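Local coordinates for mandelate racemase/muconate lactonizing protein (Paenibacillus sp., PDB 3V5C) that probably catalyses the magnesium-dependent dehydration of galacturonate, as a member of the enolase superfamily, at residues Arg75-Leu80 and Asp101-Arg106; Arg84-Leu87 and Tyr91-Gln94. The protein carries 1 engineered substitution. All coordinates share one frame; numbering follows the deposited sequence. Where two conformers were deposited one is given.

Both contacts use helix 92-107, and both tie it to the long irregular connection that follows helix 66-70. Interaction 1 (75-80 with 101-106) engages the C-terminal half of the helix, whereas interaction 2 (84-87 with 91-94) lies at its start. Along the chain interaction 2 is nested inside the loop that interaction 1 closes. Their centres are about 11 Å apart and they touch directly, Leu80 CD2 lying 3.6 Å from Tyr91 CZ. Together they fold the connection back on the helix within what is, by analogy with the enolase superfamily, the N-terminal capping domain, with interaction 2 nearer the barrel.

Interaction 1: residues Arg75-Leu80 and Asp101-Arg106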
# COMPACT_ATOMS: atom_id res chain seq x y z
N ARG A 75 -23.83 -1.53 -19.82
CA ARG A 75 -24.43 -1.41 -18.50
C ARG A 75 -24.45 0.03 -18.00
O ARG A 75 -23.55 0.82 -18.29
CB ARG A 75 -23.74 -2.35 -17.50
CG ARG A 75 -23.91 -3.84 -17.81
CD ARG A 75 -23.39 -4.70 -16.67
NE ARG A 75 -23.25 -6.12 -17.02
CZ ARG A 75 -23.99 -7.09 -16.51
NH1 ARG A 75 -24.95 -6.82 -15.63
NH2 ARG A 75 -23.78 -8.35 -16.88
N ARG A 76 -25.50 0.38 -17.26
CA ARG A 76 -25.60 1.70 -16.64
C ARG A 76 -24.66 1.79 -15.44
O ARG A 76 -24.61 0.86 -14.62
CB ARG A 76 -27.04 1.98 -16.21
CG ARG A 76 -28.05 1.77 -17.35
CD ARG A 76 -29.48 2.07 -16.92
NE ARG A 76 -30.42 1.78 -18.00
CZ ARG A 76 -30.87 2.67 -18.88
NH1 ARG A 76 -30.50 3.94 -18.81
NH2 ARG A 76 -31.72 2.29 -19.83
N LEU A 77 -23.90 2.87 -15.36
CA LEU A 77 -22.98 3.09 -14.23
C LEU A 77 -23.69 2.92 -12.88
O LEU A 77 -23.14 2.32 -11.96
CB LEU A 77 -22.30 4.46 -14.31
CG LEU A 77 -21.45 4.88 -13.10
CD1 LEU A 77 -20.31 3.89 -12.85
CD2 LEU A 77 -20.90 6.27 -13.32
N LEU A 78 -24.90 3.45 -12.76
CA LEU A 78 -25.65 3.30 -11.51
C LEU A 78 -25.81 1.84 -11.09
O LEU A 78 -25.84 1.53 -9.90
CB LEU A 78 -27.04 3.93 -11.61
CG LEU A 78 -27.13 5.44 -11.50
CD1 LEU A 78 -28.56 5.88 -11.75
CD2 LEU A 78 -26.64 5.93 -10.13
N ASP A 79 -25.93 0.95 -12.07
CA ASP A 79 -26.19 -0.45 -11.78
C ASP A 79 -24.95 -1.18 -11.24
O ASP A 79 -25.05 -2.31 -10.77
CB ASP A 79 -26.75 -1.17 -13.00
CG ASP A 79 -28.15 -0.69 -13.37
OD1 ASP A 79 -28.88 -0.22 -12.47
OD2 ASP A 79 -28.51 -0.80 -14.55
N LEU A 80 -23.79 -0.53 -11.34
CA LEU A 80 -22.58 -1.10 -10.77
C LEU A 80 -22.55 -0.95 -9.25
O LEU A 80 -21.68 -1.50 -8.59
CB LEU A 80 -21.33 -0.45 -11.35
CG LEU A 80 -21.16 -0.37 -12.87
CD1 LEU A 80 -19.70 -0.03 -13.17
CD2 LEU A 80 -21.57 -1.64 -13.56
N ASP A 101 -11.91 7.12 -10.65
CA ASP A 101 -11.23 8.19 -11.36
C ASP A 101 -12.24 8.90 -12.26
O ASP A 101 -12.25 10.12 -12.34
CB ASP A 101 -10.10 7.64 -12.21
CG ASP A 101 -9.24 8.75 -12.82
OD1 ASP A 101 -8.85 9.66 -12.08
OD2 ASP A 101 -8.97 8.71 -14.03
N TRP A 102 -13.08 8.11 -12.91
CA TRP A 102 -14.09 8.65 -13.84
C TRP A 102 -15.00 9.60 -13.08
O TRP A 102 -15.24 10.72 -13.54
CB TRP A 102 -14.90 7.54 -14.51
CG TRP A 102 -15.84 8.10 -15.55
CD1 TRP A 102 -15.60 8.22 -16.88
CD2 TRP A 102 -17.15 8.63 -15.32
NE1 TRP A 102 -16.69 8.80 -17.51
CE2 TRP A 102 -17.65 9.06 -16.57
CE3 TRP A 102 -17.96 8.77 -14.18
CZ2 TRP A 102 -18.93 9.62 -16.71
CZ3 TRP A 102 -19.22 9.34 -14.32
CH2 TRP A 102 -19.69 9.76 -15.58
N LEU A 103 -15.52 9.16 -11.93
CA LEU A 103 -16.43 9.99 -11.13
C LEU A 103 -15.74 11.29 -10.74
O LEU A 103 -16.35 12.36 -10.78
CB LEU A 103 -16.94 9.23 -9.89
CG LEU A 103 -17.98 8.12 -10.09
CD1 LEU A 103 -18.15 7.30 -8.81
CD2 LEU A 103 -19.32 8.71 -10.54
N GLY A 104 -14.46 11.20 -10.36
CA GLY A 104 -13.68 12.38 -10.06
C GLY A 104 -13.56 13.32 -11.26
O GLY A 104 -13.74 14.53 -11.12
N GLN A 105 -13.29 12.77 -12.44
CA GLN A 105 -13.19 13.60 -13.65
C GLN A 105 -14.53 14.29 -13.94
O GLN A 105 -14.55 15.50 -14.23
CB GLN A 105 -12.74 12.80 -14.87
CG GLN A 105 -11.42 12.03 -14.69
CD GLN A 105 -10.24 12.92 -14.32
OE1 GLN A 105 -10.09 14.05 -14.81
NE2 GLN A 105 -9.39 12.41 -13.45
N ARG A 106 -15.62 13.53 -13.87
CA ARG A 106 -16.95 14.03 -14.23
C ARG A 106 -17.40 15.13 -13.27
O ARG A 106 -17.90 16.18 -13.70
CB ARG A 106 -17.94 12.87 -14.25
CG ARG A 106 -19.42 13.25 -14.48
CD ARG A 106 -19.63 14.21 -15.65
NE ARG A 106 -19.21 13.73 -16.96
CZ ARG A 106 -19.96 12.98 -17.78
NH1 ARG A 106 -21.16 12.59 -17.41
NH2 ARG A 106 -19.49 12.62 -18.96
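The single N-H of Trp102 NE1 is shared weakly between two backbone carbonyls, Ile52 O and Gln55 O, while the far rim of the same indole meets Leu77. There Leu77 CD2 lies 3.6 Å from Trp102 CZ3, the closest approach of the two segments, and comes at the ring obliquely. The same methyl also reaches Leu103, with Leu77 CD2 and Leu103 CD2 4.0 Å apart. One leucine branch therefore supplies every contact across the interface, which explains its small buried area of 89 Å². Two torsions bring the groups together: Leu77 extends with CG anti to its backbone N (chi1 173°), and Trp102 does likewise. Leu103 CD2 lies at the edge of the indole, in its plane, and Arg106 CB lies over one ring face, toward the rim. Arg106 then folds back so that Trp102 CZ2 sits 3.6 Å above the centre of its guanidinium plane. The residues just before these two in the sequence, one turn apart from each other, are also joined: Gln105 NE2 donates to Asp101 OD1 over 3.1 Å, arriving well above the carboxylate plane. In the fold, the 3-10 turn 77-80 packs against helix 92-107, and Leu77 makes a backbone hydrogen bond with Trp12. On the indole's nitrogen side, Ile52 and Gln55 belong to the neighbouring antiparallel strands 42-52 and 55-60.

Interaction 2: residues Arg84-Leu87 and Tyr91-Gln94; sequences RGRL and YRLQ
Leu87 and Arg92 bury the most surface here, and the carbonyl of one receives the guanidinium of the other. Arg92 approaches side-on and directs two nitrogens at a single acceptor. Arg92 NE donates to Leu87 O over 2.8 Å at an N-H...O angle of 156°. The second bond, from Arg92 NH2 to Leu87 O, is longer (3.1 Å) and more bent, at 138°. Since the oxygen lies only 4° out of the guanidinium plane for both donors, the pair fixes the rotation of that group. Arg92 reaches it through a chain fully extended from CG to NE. Alongside, the Leu87 side chain runs the opposite way, with CD2 3.9 Å from Arg92 CA. Leu87 CG also packs against Tyr91 CB at 4.3 Å. Arg86 NH1 stands 3.6 Å from Arg92 NH2, the guanidinium planes nearly perpendicular; Arg86 NH1 forms a salt bridge with Asp82, and Arg92 NH2 one with Glu296, to which Arg86 is paired only weakly. Glu296 and Thr292, which touches Leu87 and Arg92, lie on helix 291-303. The arrangement thus joins the start of helix 92-107 to a barrel helix, consistent with the packing of capping domain on TIM-type barrel that characterises the enolase fold.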
# COMPACT_ATOMS: atom_id res chain seq x y z
N ARG A 84 -26.68 0.58 -1.33
CA ARG A 84 -26.01 1.36 -0.30
C ARG A 84 -25.01 2.38 -0.84
O ARG A 84 -24.43 3.15 -0.08
CB ARG A 84 -25.34 0.42 0.71
CG ARG A 84 -26.32 -0.56 1.35
CD ARG A 84 -25.63 -1.57 2.25
NE ARG A 84 -24.94 -0.95 3.38
CZ ARG A 84 -25.51 -0.72 4.56
NH1 ARG A 84 -26.77 -1.06 4.77
NH2 ARG A 84 -24.80 -0.14 5.53
N GLY A 85 -24.82 2.40 -2.16
CA GLY A 85 -23.88 3.35 -2.75
C GLY A 85 -22.49 2.75 -2.77
O GLY A 85 -21.50 3.45 -2.94
N ARG A 86 -22.44 1.44 -2.57
CA ARG A 86 -21.18 0.71 -2.62
C ARG A 86 -21.02 -0.03 -3.94
O ARG A 86 -21.95 -0.69 -4.42
CB ARG A 86 -21.07 -0.27 -1.44
CG ARG A 86 -21.01 0.43 -0.08
CD ARG A 86 -20.89 -0.57 1.06
NE ARG A 86 -22.11 -1.34 1.28
CZ ARG A 86 -22.40 -2.49 0.67
NH1 ARG A 86 -21.56 -3.00 -0.22
NH2 ARG A 86 -23.54 -3.12 0.93
N LEU A 87 -19.84 0.07 -4.52
CA LEU A 87 -19.56 -0.64 -5.76
C LEU A 87 -19.70 -2.13 -5.53
O LEU A 87 -19.11 -2.69 -4.59
CB LEU A 87 -18.15 -0.32 -6.24
CG LEU A 87 -17.81 -0.91 -7.59
CD1 LEU A 87 -18.62 -0.20 -8.67
CD2 LEU A 87 -16.33 -0.74 -7.85
N TYR A 91 -17.43 -6.10 -9.45
CA TYR A 91 -16.76 -5.12 -10.31
C TYR A 91 -15.51 -4.50 -9.69
O TYR A 91 -14.81 -3.71 -10.34
CB TYR A 91 -17.71 -3.97 -10.67
CG TYR A 91 -18.99 -4.39 -11.36
CD1 TYR A 91 -18.98 -4.79 -12.69
CD2 TYR A 91 -20.19 -4.36 -10.69
CE1 TYR A 91 -20.15 -5.16 -13.33
CE2 TYR A 91 -21.37 -4.75 -11.32
CZ TYR A 91 -21.33 -5.14 -12.64
OH TYR A 91 -22.50 -5.53 -13.29
N ARG A 92 -15.25 -4.82 -8.43
CA ARG A 92 -14.25 -4.07 -7.66
C ARG A 92 -12.83 -4.18 -8.20
O ARG A 92 -12.23 -3.17 -8.55
CB ARG A 92 -14.30 -4.49 -6.20
CG ARG A 92 -15.57 -4.05 -5.51
CD ARG A 92 -15.65 -4.51 -4.07
NE ARG A 92 -16.90 -4.05 -3.49
CZ ARG A 92 -17.18 -4.09 -2.19
NH1 ARG A 92 -16.30 -4.60 -1.33
NH2 ARG A 92 -18.36 -3.63 -1.76
N LEU A 93 -12.29 -5.39 -8.26
CA LEU A 93 -10.90 -5.57 -8.65
C LEU A 93 -10.66 -5.08 -10.09
O LEU A 93 -9.59 -4.55 -10.40
CB LEU A 93 -10.47 -7.03 -8.53
CG LEU A 93 -10.67 -7.67 -7.15
CD1 LEU A 93 -10.32 -9.15 -7.20
CD2 LEU A 93 -9.86 -6.90 -6.07
N GLN A 94 -11.66 -5.27 -10.94
CA GLN A 94 -11.53 -4.98 -12.36
C GLN A 94 -11.71 -3.49 -12.66
O GLN A 94 -11.01 -2.95 -13.51
CB GLN A 94 -12.59 -5.76 -13.14
CG GLN A 94 -12.43 -7.27 -13.09
CD GLN A 94 -13.05 -7.92 -11.86
OE1 GLN A 94 -13.68 -7.26 -11.02
NE2 GLN A 94 -12.86 -9.23 -11.74